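Local coordinates for protein pectinesterase 1 (Solanum lycopersicum, PDB 1XG2) that hydrolyses the methyl esters of cell-wall pectin through its right-handed parallel beta-helix catalytic domain, held here in complex with a pectin methylesterase inhibitor protein, at residues Thr133-Ser138 / Phe154-Ala159; Met180-Gly185 / Ser227-Met232; Gly185-Asn190 / Pro222-Ser227; Thr217-Pro222 / Tyr259-Asn264; Lys255-Gly260 / Val275-Tyr280. All blocks are in the same frame, centred on the assembly; numbering follows the deposited sequence.

Contact 1: Thr133-Ser138 / Phe154-Ala159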
# COMPACT_ATOMS: atom_id res chain seq x y z
N THR A 133 -11.54 2.07 1.65
CA THR A 133 -11.72 2.21 0.20
C THR A 133 -10.51 1.81 -0.63
O THR A 133 -10.64 1.03 -1.57
CB THR A 133 -12.06 3.67 -0.12
OG1 THR A 133 -13.33 4.01 0.43
CG2 THR A 133 -12.22 3.87 -1.61
N LEU A 134 -9.34 2.37 -0.28
CA LEU A 134 -8.13 2.25 -1.09
C LEU A 134 -7.00 1.65 -0.28
O LEU A 134 -6.45 2.30 0.62
CB LEU A 134 -7.72 3.62 -1.65
CG LEU A 134 -6.40 3.66 -2.42
CD1 LEU A 134 -6.48 2.72 -3.63
CD2 LEU A 134 -6.04 5.06 -2.86
N TYR A 135 -6.68 0.41 -0.60
CA TYR A 135 -5.59 -0.34 0.01
C TYR A 135 -4.34 -0.17 -0.83
O TYR A 135 -4.06 -0.98 -1.72
CB TYR A 135 -5.98 -1.82 0.10
CG TYR A 135 -5.28 -2.67 1.13
CD1 TYR A 135 -4.14 -2.24 1.80
CD2 TYR A 135 -5.79 -3.93 1.46
CE1 TYR A 135 -3.52 -3.03 2.76
CE2 TYR A 135 -5.19 -4.72 2.41
CZ TYR A 135 -4.06 -4.28 3.06
OH TYR A 135 -3.50 -5.11 4.00
N ALA A 136 -3.62 0.92 -0.57
CA ALA A 136 -2.32 1.17 -1.18
C ALA A 136 -1.35 0.37 -0.34
O ALA A 136 -0.74 0.89 0.60
CB ALA A 136 -2.00 2.65 -1.16
N HIS A 137 -1.24 -0.91 -0.69
CA HIS A 137 -0.70 -1.97 0.15
C HIS A 137 0.82 -1.88 0.30
O HIS A 137 1.36 -1.89 1.41
CB HIS A 137 -1.11 -3.34 -0.42
CG HIS A 137 -0.57 -4.50 0.34
ND1 HIS A 137 0.75 -4.87 0.31
CD2 HIS A 137 -1.19 -5.39 1.16
CE1 HIS A 137 0.94 -5.92 1.10
NE2 HIS A 137 -0.22 -6.25 1.63
N SER A 138 1.51 -1.79 -0.83
CA SER A 138 2.96 -1.86 -0.84
C SER A 138 3.45 -1.40 -2.18
O SER A 138 2.66 -1.22 -3.11
CB SER A 138 3.45 -3.29 -0.55
OG SER A 138 2.82 -4.22 -1.41
N PHE A 154 -9.77 5.42 4.81
CA PHE A 154 -10.08 5.15 3.41
C PHE A 154 -8.87 5.16 2.47
O PHE A 154 -8.96 4.69 1.33
CB PHE A 154 -11.32 5.93 2.92
CG PHE A 154 -11.15 7.43 2.69
CD1 PHE A 154 -10.67 7.90 1.48
CD2 PHE A 154 -11.64 8.35 3.61
CE1 PHE A 154 -10.58 9.25 1.23
CE2 PHE A 154 -11.58 9.72 3.34
CZ PHE A 154 -11.03 10.16 2.14
N ILE A 155 -7.72 5.60 2.98
CA ILE A 155 -6.44 5.37 2.31
C ILE A 155 -5.51 4.72 3.32
O ILE A 155 -5.06 5.36 4.27
CB ILE A 155 -5.82 6.66 1.78
CG1 ILE A 155 -6.76 7.34 0.80
CG2 ILE A 155 -4.50 6.35 1.08
CD1 ILE A 155 -6.32 8.73 0.39
N PHE A 156 -5.23 3.43 3.13
CA PHE A 156 -4.50 2.68 4.14
C PHE A 156 -3.54 1.68 3.51
O PHE A 156 -3.67 1.33 2.34
CB PHE A 156 -5.47 1.97 5.09
CG PHE A 156 -6.13 0.76 4.51
CD1 PHE A 156 -5.78 -0.51 4.94
CD2 PHE A 156 -7.09 0.89 3.53
CE1 PHE A 156 -6.37 -1.64 4.40
CE2 PHE A 156 -7.69 -0.24 2.99
CZ PHE A 156 -7.34 -1.51 3.43
N GLY A 157 -2.57 1.21 4.30
CA GLY A 157 -1.55 0.30 3.83
C GLY A 157 -0.15 0.83 4.10
O GLY A 157 0.04 1.70 4.94
N ASN A 158 0.83 0.32 3.36
CA ASN A 158 2.22 0.68 3.58
C ASN A 158 2.99 0.81 2.28
O ASN A 158 4.17 0.47 2.21
CB ASN A 158 2.86 -0.35 4.50
CG ASN A 158 4.20 0.09 5.04
OD1 ASN A 158 4.42 1.29 5.29
ND2 ASN A 158 5.12 -0.85 5.21
N ALA A 159 2.32 1.34 1.25
CA ALA A 159 3.01 1.72 0.01
C ALA A 159 3.93 2.90 0.28
O ALA A 159 3.79 3.58 1.28
CB ALA A 159 2.00 2.12 -1.06
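The rings of Y135 and F156 lie in an offset stack, centroids 4.2 Å apart and planes turned by 23°. F156 CE1 sits over the centre of the Y135 ring, whereas Y135 CD1 covers the F156 face nearer the rim. G157 CA reaches the edge of the Y135 ring, close to its plane. This is the aromatic form of side-chain stacking between successive coils of a parallel beta-helix: strands 134-136 and 155-157 are in-register neighbours of one parallel sheet, L134 beside I155 and Y135 beside F156. F156 CG stands between its backbone N and carbonyl carbon (chi1 76°), which swings the ring back over Y135 and brings its CZ to 3.3 Å from Y135 CG. On the other face of the sheet, L134 and I155 turn inward, where both meet F163 of strand 160-164.

The backbones are joined by L134 N to F154 O and by F156 N to L134 O, the latter almost straight at 168°. Past the strands the pairing changes character: N158 N donates to H137 O from above its carbonyl plane, and A159 N reaches A136 O in the same manner. G157 CA makes a CA-H...O contact with A136 O at 3.4 Å. The stacked pair borders the catalytic cleft, for F156 touches D132, the predicted proton donor, and T79, a probable substrate-binding residue. At the loop end the inhibitor chain takes over, its D110 accepting from N158 ND2 and its T114 bonded to H137 NE2. Beside that interface H137 ND1 and S138 OG share a hydrogen bond of 2.8 Å, the hydroxyl lying in the imidazole plane.

Contact 2: Met180-Gly185 / Ser227-Met232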
# COMPACT_ATOMS: atom_id res chain seq x y z
N MET A 180 -11.46 8.88 8.92
CA MET A 180 -10.01 9.00 8.89
C MET A 180 -9.59 8.88 7.43
O MET A 180 -9.76 7.81 6.82
CB MET A 180 -9.34 7.88 9.69
CG MET A 180 -9.92 7.62 11.04
SD MET A 180 -9.33 8.82 12.22
CE MET A 180 -10.59 8.67 13.48
N VAL A 181 -9.04 9.96 6.89
CA VAL A 181 -8.56 9.97 5.50
C VAL A 181 -7.48 8.92 5.30
O VAL A 181 -7.53 8.17 4.33
CB VAL A 181 -8.02 11.34 5.07
CG1 VAL A 181 -7.52 11.31 3.61
CG2 VAL A 181 -9.11 12.40 5.22
N THR A 182 -6.53 8.86 6.23
CA THR A 182 -5.45 7.86 6.16
C THR A 182 -5.36 6.99 7.40
O THR A 182 -5.75 7.39 8.50
CB THR A 182 -4.06 8.50 5.93
OG1 THR A 182 -3.70 9.35 7.04
CG2 THR A 182 -4.07 9.41 4.72
N ALA A 183 -4.88 5.77 7.20
CA ALA A 183 -4.43 4.89 8.28
C ALA A 183 -3.16 4.22 7.77
O ALA A 183 -3.18 3.11 7.24
CB ALA A 183 -5.49 3.87 8.61
N GLN A 184 -2.05 4.94 7.88
CA GLN A 184 -0.79 4.50 7.29
C GLN A 184 -0.17 3.44 8.20
O GLN A 184 -0.07 3.64 9.39
CB GLN A 184 0.13 5.71 7.10
CG GLN A 184 1.12 5.56 5.94
CD GLN A 184 2.23 4.56 6.24
OE1 GLN A 184 2.71 3.85 5.33
NE2 GLN A 184 2.63 4.48 7.49
N GLY A 185 0.25 2.33 7.61
CA GLY A 185 0.62 1.14 8.35
C GLY A 185 2.09 0.75 8.29
O GLY A 185 2.38 -0.45 8.18
N SER A 227 3.70 4.73 11.71
CA SER A 227 2.82 5.39 10.74
C SER A 227 3.48 6.67 10.26
O SER A 227 4.00 7.44 11.05
CB SER A 227 1.46 5.71 11.39
OG SER A 227 0.48 6.05 10.44
N ARG A 228 3.47 6.89 8.95
CA ARG A 228 4.16 8.04 8.38
C ARG A 228 3.36 8.65 7.24
O ARG A 228 3.23 8.06 6.18
CB ARG A 228 5.56 7.66 7.90
CG ARG A 228 6.33 8.83 7.33
CD ARG A 228 7.82 8.70 7.44
NE ARG A 228 8.30 7.76 6.44
CZ ARG A 228 9.42 7.89 5.76
NH1 ARG A 228 10.24 8.92 5.98
NH2 ARG A 228 9.75 6.98 4.86
N THR A 229 2.85 9.86 7.49
CA THR A 229 1.94 10.53 6.60
C THR A 229 2.22 12.02 6.62
O THR A 229 2.40 12.61 7.68
CB THR A 229 0.50 10.26 7.05
OG1 THR A 229 0.24 8.85 7.02
CG2 THR A 229 -0.51 10.87 6.09
N VAL A 230 2.25 12.63 5.44
CA VAL A 230 2.42 14.06 5.32
C VAL A 230 1.41 14.61 4.34
O VAL A 230 1.17 14.03 3.27
CB VAL A 230 3.83 14.45 4.86
CG1 VAL A 230 3.92 15.94 4.57
CG2 VAL A 230 4.82 14.07 5.92
N VAL A 231 0.80 15.71 4.73
CA VAL A 231 -0.18 16.40 3.91
C VAL A 231 0.40 17.78 3.64
O VAL A 231 0.63 18.53 4.58
CB VAL A 231 -1.52 16.54 4.64
CG1 VAL A 231 -2.50 17.35 3.79
CG2 VAL A 231 -2.11 15.16 4.99
N MET A 232 0.66 18.10 2.38
CA MET A 232 1.30 19.38 2.05
C MET A 232 0.76 20.08 0.82
O MET A 232 0.24 19.47 -0.10
CB MET A 232 2.82 19.20 1.95
CG MET A 232 3.32 18.24 0.95
SD MET A 232 5.10 17.84 1.26
CE MET A 232 5.38 16.86 -0.16
O HOH W 1 -2.05 7.82 8.68
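S227 and Q184 meet because S227 OG is anti to its own backbone N (chi1 -166°), which aims the hydroxyl at the carbonyl of Q184. S227 OG donates to Q184 O over 2.7 Å, arriving somewhat tilted from the carbonyl plane. T229 has OG1 anti to its carbonyl carbon (chi1 -60°), so the hydroxyl falls against the aliphatic root of Q184, with T229 OG1 3.1 Å from Q184 CB. The two side chains slide past each other in opposite directions, and Q184 CG comes to rest 3.3 Å from R228 O. T182 and T229 approach tip to tip instead, T182 OG1 lying 3.7 Å from T229 CG2.

Strands 182-184 and 228-232 belong to different sheets of the beta-helix and face each other across its interior, their directions 143° apart and their axes 7.3 Å apart at the nearest point. Such a separation is bridged by side chains rather than by backbone pairing, and here one water completes the bridge. It donates to T182 OG1 at 2.8 Å, accepts from Q184 N, and lies 3.0 Å from T229 OG1, so that three groups from the two sheets grip it.

Two of the hydroxyls have further partners: T182 OG1 is also bonded to L219 O on the adjoining coil, and S227 OG to Y259 OH. The R228 guanidinium leads away to T193 O. The chemistry implies a small polar patch between two sheets of the beta-helix: hydroxyls, the backbone carbonyl and N-H of Q184, and a water are bonded to one another among largely buried residues. The bonds of S227 and T182 are consistent with a fixed rotation of those two hydroxyls.

Contact 3: Gly185-Asn190 / Pro222-Ser227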
# COMPACT_ATOMS: atom_id res chain seq x y z
N GLY A 185 0.25 2.33 7.61
CA GLY A 185 0.62 1.14 8.35
C GLY A 185 2.09 0.75 8.29
O GLY A 185 2.38 -0.45 8.18
N ARG A 186 3.01 1.71 8.35
CA ARG A 186 4.43 1.41 8.45
C ARG A 186 4.77 0.90 9.84
O ARG A 186 4.61 1.60 10.83
CB ARG A 186 5.31 2.62 8.12
CG ARG A 186 6.81 2.29 8.09
CD ARG A 186 7.71 3.41 7.63
NE ARG A 186 7.91 4.40 8.69
CZ ARG A 186 9.00 5.14 8.88
NH1 ARG A 186 10.04 5.05 8.08
NH2 ARG A 186 9.05 5.98 9.91
N THR A 187 5.27 -0.33 9.89
CA THR A 187 5.50 -1.08 11.11
C THR A 187 6.92 -0.88 11.63
O THR A 187 7.19 -1.05 12.82
CB THR A 187 5.26 -2.57 10.80
OG1 THR A 187 3.84 -2.78 10.59
CG2 THR A 187 5.61 -3.46 11.95
N ASP A 188 7.81 -0.49 10.73
CA ASP A 188 9.24 -0.64 10.94
C ASP A 188 9.93 0.61 10.36
O ASP A 188 9.70 0.96 9.22
CB ASP A 188 9.63 -1.94 10.23
CG ASP A 188 11.12 -2.25 10.24
OD1 ASP A 188 11.98 -1.42 10.58
OD2 ASP A 188 11.49 -3.39 9.87
N PRO A 189 10.75 1.29 11.16
CA PRO A 189 11.37 2.54 10.75
C PRO A 189 12.46 2.39 9.68
O PRO A 189 12.89 3.39 9.14
CB PRO A 189 11.97 3.06 12.05
CG PRO A 189 12.25 1.88 12.82
CD PRO A 189 11.15 0.91 12.52
N ASN A 190 12.88 1.15 9.38
CA ASN A 190 13.83 0.89 8.32
C ASN A 190 13.16 0.82 6.94
O ASN A 190 13.84 0.80 5.92
CB ASN A 190 14.61 -0.42 8.58
CG ASN A 190 15.28 -0.46 9.96
OD1 ASN A 190 15.12 -1.43 10.72
ND2 ASN A 190 16.03 0.57 10.28
N PRO A 222 -2.79 6.33 13.53
CA PRO A 222 -1.66 5.40 13.38
C PRO A 222 -1.99 3.93 13.54
O PRO A 222 -1.91 3.37 14.63
CB PRO A 222 -0.68 5.89 14.45
CG PRO A 222 -1.56 6.48 15.52
CD PRO A 222 -2.75 7.05 14.81
N TRP A 223 -2.35 3.30 12.43
CA TRP A 223 -2.66 1.87 12.38
C TRP A 223 -1.47 1.10 12.92
O TRP A 223 -1.64 0.14 13.69
CB TRP A 223 -2.98 1.46 10.94
CG TRP A 223 -3.29 0.01 10.68
CD1 TRP A 223 -3.71 -0.92 11.58
CD2 TRP A 223 -3.20 -0.67 9.41
NE1 TRP A 223 -3.89 -2.13 10.96
CE2 TRP A 223 -3.58 -2.00 9.63
CE3 TRP A 223 -2.83 -0.28 8.13
CZ2 TRP A 223 -3.60 -2.96 8.60
CZ3 TRP A 223 -2.84 -1.22 7.11
CH2 TRP A 223 -3.23 -2.54 7.34
N LYS A 224 -0.27 1.52 12.53
CA LYS A 224 0.96 0.85 12.97
C LYS A 224 1.92 1.82 13.61
O LYS A 224 1.76 3.04 13.50
CB LYS A 224 1.62 0.09 11.82
CG LYS A 224 0.71 -0.96 11.18
CD LYS A 224 0.51 -2.15 12.12
CE LYS A 224 -0.59 -3.07 11.64
NZ LYS A 224 -0.06 -4.12 10.75
N GLU A 225 2.93 1.27 14.27
CA GLU A 225 3.73 2.00 15.25
C GLU A 225 4.55 3.15 14.64
O GLU A 225 4.73 4.20 15.27
CB GLU A 225 4.66 1.02 15.96
CG GLU A 225 5.27 1.54 17.25
CD GLU A 225 6.20 0.53 17.92
OE1 GLU A 225 6.82 0.88 18.94
OE2 GLU A 225 6.30 -0.62 17.42
N TYR A 226 5.03 2.93 13.42
CA TYR A 226 5.78 3.94 12.69
C TYR A 226 5.01 4.55 11.51
O TYR A 226 5.60 4.89 10.48
CB TYR A 226 7.12 3.35 12.25
CG TYR A 226 7.99 3.08 13.45
CD1 TYR A 226 7.87 1.92 14.19
CD2 TYR A 226 8.90 4.04 13.89
CE1 TYR A 226 8.67 1.69 15.33
CE2 TYR A 226 9.70 3.82 15.01
CZ TYR A 226 9.57 2.65 15.72
OH TYR A 226 10.36 2.44 16.83
N SER A 227 3.70 4.73 11.71
CA SER A 227 2.82 5.39 10.74
C SER A 227 3.48 6.67 10.26
O SER A 227 4.00 7.44 11.05
CB SER A 227 1.46 5.71 11.39
OG SER A 227 0.48 6.05 10.44
O HOH W 2 7.19 7.23 11.74
O HOH W 3 5.79 -1.95 15.14
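P189 lies over one face of the Y226 ring, with P189 CD 3.7 Å from the centroid of that ring and almost on its normal, a CH-pi interaction. P189 CB rests against CD2 of the same ring. Loops 185-190 and 222-227 leave successive coils of the parallel beta-helix, and the second contains a type I turn from K224 to S227 that delivers Y226 to the first. R186 grips this turn at two points. Its NE donates to Y226 O at 3.0 Å and 175°, with the acceptor lying in the guanidinium plane; its carbonyl O receives a weak bond from Y226 N. The bend at chi3 (78°) turns the guanidinium back along the turn, its plane 76° from that of the ring.

G185, without a side chain, brings its CA to 3.7 Å from W223 CE3, and K224 CG packs over G185 O at 3.5 Å.

Further out, Q191 O takes R186 NH1, fixing the guanidinium from its other end. W223, a probable substrate-binding residue, also meets the ring of W248, so the glycine backbone and a second indole both border it. The lysine tip leads out of the contact to a salt bridge between K224 NZ and D117 of the inhibitor chain, which places these loops at the cleft rim that the inhibitor covers. D188 forms an Asx turn, its OD1 accepting from N190 N. One water donates to both loops, 2.9 Å from T187 O and 2.7 Å from E225 OE2.

Contact 4: Thr217-Pro222 / Tyr259-Asn264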
# COMPACT_ATOMS: atom_id res chain seq x y z
N THR A 217 -13.90 14.32 10.98
CA THR A 217 -12.98 13.76 10.01
C THR A 217 -11.57 14.15 10.41
O THR A 217 -11.30 15.32 10.65
CB THR A 217 -13.29 14.30 8.60
OG1 THR A 217 -14.59 13.84 8.18
CG2 THR A 217 -12.34 13.74 7.58
N TYR A 218 -10.69 13.16 10.49
CA TYR A 218 -9.30 13.41 10.79
C TYR A 218 -8.46 13.06 9.56
O TYR A 218 -8.87 12.26 8.74
CB TYR A 218 -8.83 12.57 11.97
CG TYR A 218 -9.59 12.83 13.26
CD1 TYR A 218 -10.78 12.19 13.53
CD2 TYR A 218 -9.08 13.72 14.22
CE1 TYR A 218 -11.47 12.41 14.71
CE2 TYR A 218 -9.77 13.95 15.42
CZ TYR A 218 -10.97 13.29 15.65
OH TYR A 218 -11.67 13.49 16.83
N LEU A 219 -7.29 13.66 9.47
CA LEU A 219 -6.33 13.37 8.41
C LEU A 219 -5.78 11.96 8.49
O LEU A 219 -5.48 11.35 7.47
CB LEU A 219 -5.20 14.40 8.44
CG LEU A 219 -5.61 15.84 8.15
CD1 LEU A 219 -4.45 16.81 8.45
CD2 LEU A 219 -6.11 15.99 6.71
N GLY A 220 -5.62 11.44 9.71
CA GLY A 220 -5.19 10.07 9.89
C GLY A 220 -5.16 9.61 11.33
O GLY A 220 -5.32 10.40 12.26
N ARG A 221 -4.98 8.30 11.48
CA ARG A 221 -4.69 7.67 12.76
C ARG A 221 -3.65 6.56 12.53
O ARG A 221 -3.58 5.99 11.44
CB ARG A 221 -5.97 7.12 13.41
CG ARG A 221 -6.77 6.12 12.59
CD ARG A 221 -8.00 5.61 13.32
NE ARG A 221 -8.66 4.52 12.62
CZ ARG A 221 -9.51 3.67 13.20
NH1 ARG A 221 -9.83 3.77 14.49
NH2 ARG A 221 -10.03 2.69 12.48
N PRO A 222 -2.79 6.33 13.53
CA PRO A 222 -1.66 5.40 13.38
C PRO A 222 -1.99 3.93 13.54
O PRO A 222 -1.91 3.37 14.63
CB PRO A 222 -0.68 5.89 14.45
CG PRO A 222 -1.56 6.48 15.52
CD PRO A 222 -2.75 7.05 14.81
N TYR A 259 3.78 12.37 11.51
CA TYR A 259 2.71 13.03 10.80
C TYR A 259 3.11 14.49 10.61
O TYR A 259 3.42 15.18 11.58
CB TYR A 259 1.40 12.92 11.58
CG TYR A 259 0.73 11.56 11.53
CD1 TYR A 259 1.16 10.56 10.66
CD2 TYR A 259 -0.34 11.27 12.38
CE1 TYR A 259 0.55 9.32 10.63
CE2 TYR A 259 -0.99 10.04 12.34
CZ TYR A 259 -0.53 9.06 11.47
OH TYR A 259 -1.16 7.85 11.45
N GLY A 260 3.09 14.96 9.38
CA GLY A 260 3.51 16.31 9.08
C GLY A 260 2.51 17.06 8.23
O GLY A 260 1.80 16.45 7.43
N GLU A 261 2.46 18.37 8.43
CA GLU A 261 1.72 19.28 7.57
C GLU A 261 2.63 20.44 7.14
O GLU A 261 3.31 21.04 7.98
CB GLU A 261 0.48 19.81 8.29
CG GLU A 261 -0.60 18.75 8.48
CD GLU A 261 -1.75 19.24 9.34
OE1 GLU A 261 -2.59 20.00 8.83
OE2 GLU A 261 -1.82 18.85 10.53
N PHE A 262 2.62 20.73 5.85
CA PHE A 262 3.47 21.76 5.24
C PHE A 262 2.66 22.61 4.28
O PHE A 262 2.19 22.12 3.26
CB PHE A 262 4.63 21.10 4.48
CG PHE A 262 5.52 22.04 3.71
CD1 PHE A 262 6.43 22.87 4.36
CD2 PHE A 262 5.49 22.07 2.32
CE1 PHE A 262 7.27 23.72 3.65
CE2 PHE A 262 6.34 22.91 1.60
CZ PHE A 262 7.23 23.73 2.26
N MET A 263 2.49 23.88 4.61
CA MET A 263 1.96 24.90 3.70
C MET A 263 0.57 24.55 3.12
O MET A 263 0.26 24.80 1.97
CB MET A 263 2.96 25.09 2.56
CG MET A 263 4.31 25.61 3.04
SD MET A 263 4.18 27.24 3.79
CE MET A 263 5.88 27.39 4.36
N ASN A 264 -0.29 23.98 3.95
CA ASN A 264 -1.69 23.78 3.57
C ASN A 264 -2.50 25.07 3.66
O ASN A 264 -2.08 26.05 4.29
CB ASN A 264 -2.32 22.70 4.43
CG ASN A 264 -1.63 21.36 4.26
OD1 ASN A 264 -1.29 20.96 3.16
ND2 ASN A 264 -1.43 20.66 5.36
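Across the interior of the parallel beta-helix, G220 and Y259 face each other with their CA atoms 8.5 Å apart, too far for backbone pairing. The touching parts run in nearly opposite senses, 161° apart from end to end, as expected of strands on different walls of the coil. The chain turns a corner at L219, and residues 219-222 then pass the tip of the Y259 side chain.

Y259 spans the gap. With CG anti to its carbonyl carbon (chi1 -75°), the ring reaches inward until its OH lies 3.0 Å from R221 C, with the R221-P222 peptide link at the edge of the ring, near its plane. P222 crosses the tyrosine at about a right angle, its CB 3.6 Å from Y259 OH. The hydroxyl's own bond is to S227 OG, and W245 stacks on the phenol. R221 turns the other way and forms a salt bridge with D153, the predicted nucleophile, so the chain passing Y259 is the one that presents a probable substrate-binding arginine to the active site.

The second meeting is apolar on one side and charged on the other. E261 OE2 is held by R274, Y280 and W245, and against this satisfied carboxylate L219 places its methyl, L219 CD1 lying 3.7 Å from E261 OE1.

Contact 5: Lys255-Gly260 / Val275-Tyr280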
# COMPACT_ATOMS: atom_id res chain seq x y z
N LYS A 255 4.67 8.66 19.90
CA LYS A 255 6.05 9.13 19.88
C LYS A 255 6.83 8.69 18.65
O LYS A 255 7.85 9.29 18.32
CB LYS A 255 6.79 8.62 21.12
CG LYS A 255 6.25 9.11 22.47
CD LYS A 255 7.06 8.48 23.63
CE LYS A 255 6.81 9.17 24.97
NZ LYS A 255 6.86 8.19 26.09
N THR A 256 6.39 7.61 17.99
CA THR A 256 7.15 6.98 16.90
C THR A 256 6.58 7.22 15.50
O THR A 256 7.28 7.06 14.50
CB THR A 256 7.26 5.47 17.14
OG1 THR A 256 5.98 4.93 17.48
CG2 THR A 256 8.16 5.16 18.36
N LEU A 257 5.30 7.58 15.42
CA LEU A 257 4.72 8.00 14.15
C LEU A 257 5.38 9.31 13.70
O LEU A 257 6.01 10.02 14.50
CB LEU A 257 3.18 8.15 14.26
CG LEU A 257 2.63 9.23 15.21
CD1 LEU A 257 2.66 10.60 14.57
CD2 LEU A 257 1.22 8.88 15.65
N TYR A 258 5.27 9.61 12.41
CA TYR A 258 5.66 10.90 11.86
C TYR A 258 4.53 11.41 10.98
O TYR A 258 4.34 10.92 9.86
CB TYR A 258 6.95 10.80 11.03
CG TYR A 258 7.44 12.15 10.54
CD1 TYR A 258 6.97 12.70 9.34
CD2 TYR A 258 8.38 12.86 11.26
CE1 TYR A 258 7.42 13.94 8.89
CE2 TYR A 258 8.84 14.11 10.81
CZ TYR A 258 8.35 14.64 9.63
OH TYR A 258 8.79 15.86 9.19
N TYR A 259 3.78 12.37 11.51
CA TYR A 259 2.71 13.03 10.80
C TYR A 259 3.11 14.49 10.61
O TYR A 259 3.42 15.18 11.58
CB TYR A 259 1.40 12.92 11.58
CG TYR A 259 0.73 11.56 11.53
CD1 TYR A 259 1.16 10.56 10.66
CD2 TYR A 259 -0.34 11.27 12.38
CE1 TYR A 259 0.55 9.32 10.63
CE2 TYR A 259 -0.99 10.04 12.34
CZ TYR A 259 -0.53 9.06 11.47
OH TYR A 259 -1.16 7.85 11.45
N GLY A 260 3.09 14.96 9.38
CA GLY A 260 3.51 16.31 9.08
C GLY A 260 2.51 17.06 8.23
O GLY A 260 1.80 16.45 7.43
N VAL A 275 -3.10 18.15 17.77
CA VAL A 275 -2.50 17.28 18.76
C VAL A 275 -1.06 17.73 19.04
O VAL A 275 -0.40 18.31 18.18
CB VAL A 275 -2.50 15.79 18.31
CG1 VAL A 275 -3.92 15.25 18.27
CG2 VAL A 275 -1.80 15.62 16.95
N LYS A 276 -0.59 17.44 20.24
CA LYS A 276 0.75 17.83 20.67
C LYS A 276 1.68 16.63 20.73
O LYS A 276 2.71 16.65 21.42
CB LYS A 276 0.66 18.54 22.02
CG LYS A 276 -0.04 19.90 21.96
CD LYS A 276 -0.15 20.52 23.36
CE LYS A 276 -0.92 21.85 23.36
NZ LYS A 276 -0.66 22.71 22.16
N TRP A 277 1.34 15.58 19.99
CA TRP A 277 2.12 14.34 20.01
C TRP A 277 3.55 14.66 19.57
O TRP A 277 3.74 15.47 18.67
CB TRP A 277 1.56 13.33 19.01
CG TRP A 277 0.13 12.99 19.14
CD1 TRP A 277 -0.67 13.12 20.24
CD2 TRP A 277 -0.68 12.43 18.12
NE1 TRP A 277 -1.94 12.67 19.95
CE2 TRP A 277 -1.97 12.24 18.66
CE3 TRP A 277 -0.45 12.04 16.79
CZ2 TRP A 277 -3.02 11.68 17.91
CZ3 TRP A 277 -1.49 11.51 16.05
CH2 TRP A 277 -2.75 11.33 16.61
N PRO A 278 4.54 14.04 20.20
CA PRO A 278 5.94 14.19 19.76
C PRO A 278 6.10 13.87 18.27
O PRO A 278 6.90 14.51 17.59
CB PRO A 278 6.69 13.16 20.62
CG PRO A 278 5.86 13.04 21.85
CD PRO A 278 4.44 13.17 21.39
N GLY A 279 5.33 12.90 17.78
CA GLY A 279 5.40 12.48 16.39
C GLY A 279 4.69 13.38 15.39
O GLY A 279 4.83 13.15 14.19
N TYR A 280 3.93 14.37 15.87
CA TYR A 280 3.28 15.34 15.00
C TYR A 280 4.14 16.59 14.79
O TYR A 280 4.64 17.17 15.75
CB TYR A 280 1.91 15.77 15.53
CG TYR A 280 1.35 16.89 14.68
CD1 TYR A 280 0.97 16.65 13.37
CD2 TYR A 280 1.27 18.18 15.16
CE1 TYR A 280 0.49 17.67 12.55
CE2 TYR A 280 0.79 19.22 14.35
CZ TYR A 280 0.40 18.96 13.06
OH TYR A 280 -0.07 19.98 12.26
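L257 and W277 form the tight part of this contact, the leucine crossing the indole at about a right angle with L257 CD2 3.8 Å from W277 CE3. L257 CG occupies the position between its backbone N and carbonyl carbon (chi1 64°), which brings its other methyl, CD1, to 3.4 Å from G279 O and over the rim of the Y259 ring. Y259 meets the same indole at its edge, its CD2 3.9 Å from W277 CZ3, while V275 CG2 covers the centre of one indole face from within the loop. The backbone is close as well: Y259 N donates to G279 O at 3.0 Å and 166°, and G279 CA approaches L257 O to 3.2 Å. The glycine lets the two backbones come this close. The type I turn from W277 to Y280 sets both the glycine and the indole in place.

The outer side is looser. There K255 and P278, both exposed, touch through K255 CG and P278 CG at 4.0 Å, a light contact between the aliphatic stem of K255 and the proline ring.

Y280, its OH bound to E261, pairs with Y259 in a parallel bridge as the chain enters strand 280-283. Strand 258-262 lies between strand 228-232 and strand 280-283, the last of the large parallel sheet, and the loop 275-280 packs beside the final coils of the beta-helix, with W277 also resting on L254.

In the fold
The five contacts follow the beta-helix from the catalytic cleft toward its C-terminal end. Contact 1 stacks two coils beside the cleft and joins contact 2 through neighbouring strands, G157 O lying 2.8 Å from G185 N. Contacts 2 and 4, centres about 6 Å apart, lie in the interior; S227 OG and Y259 OH, 2.6 Å apart, connect them and also reach contacts 3 and 5. Contact 3 supplies W223, whose CZ3 is 3.7 Å from F156 CD1 of contact 1, while contact 4 holds R221, about 3 Å between side chains from the predicted nucleophile D153. Contact 5 is about 20 Å, centre to centre, from contact 1, and shares strand 258-262 with contact 4.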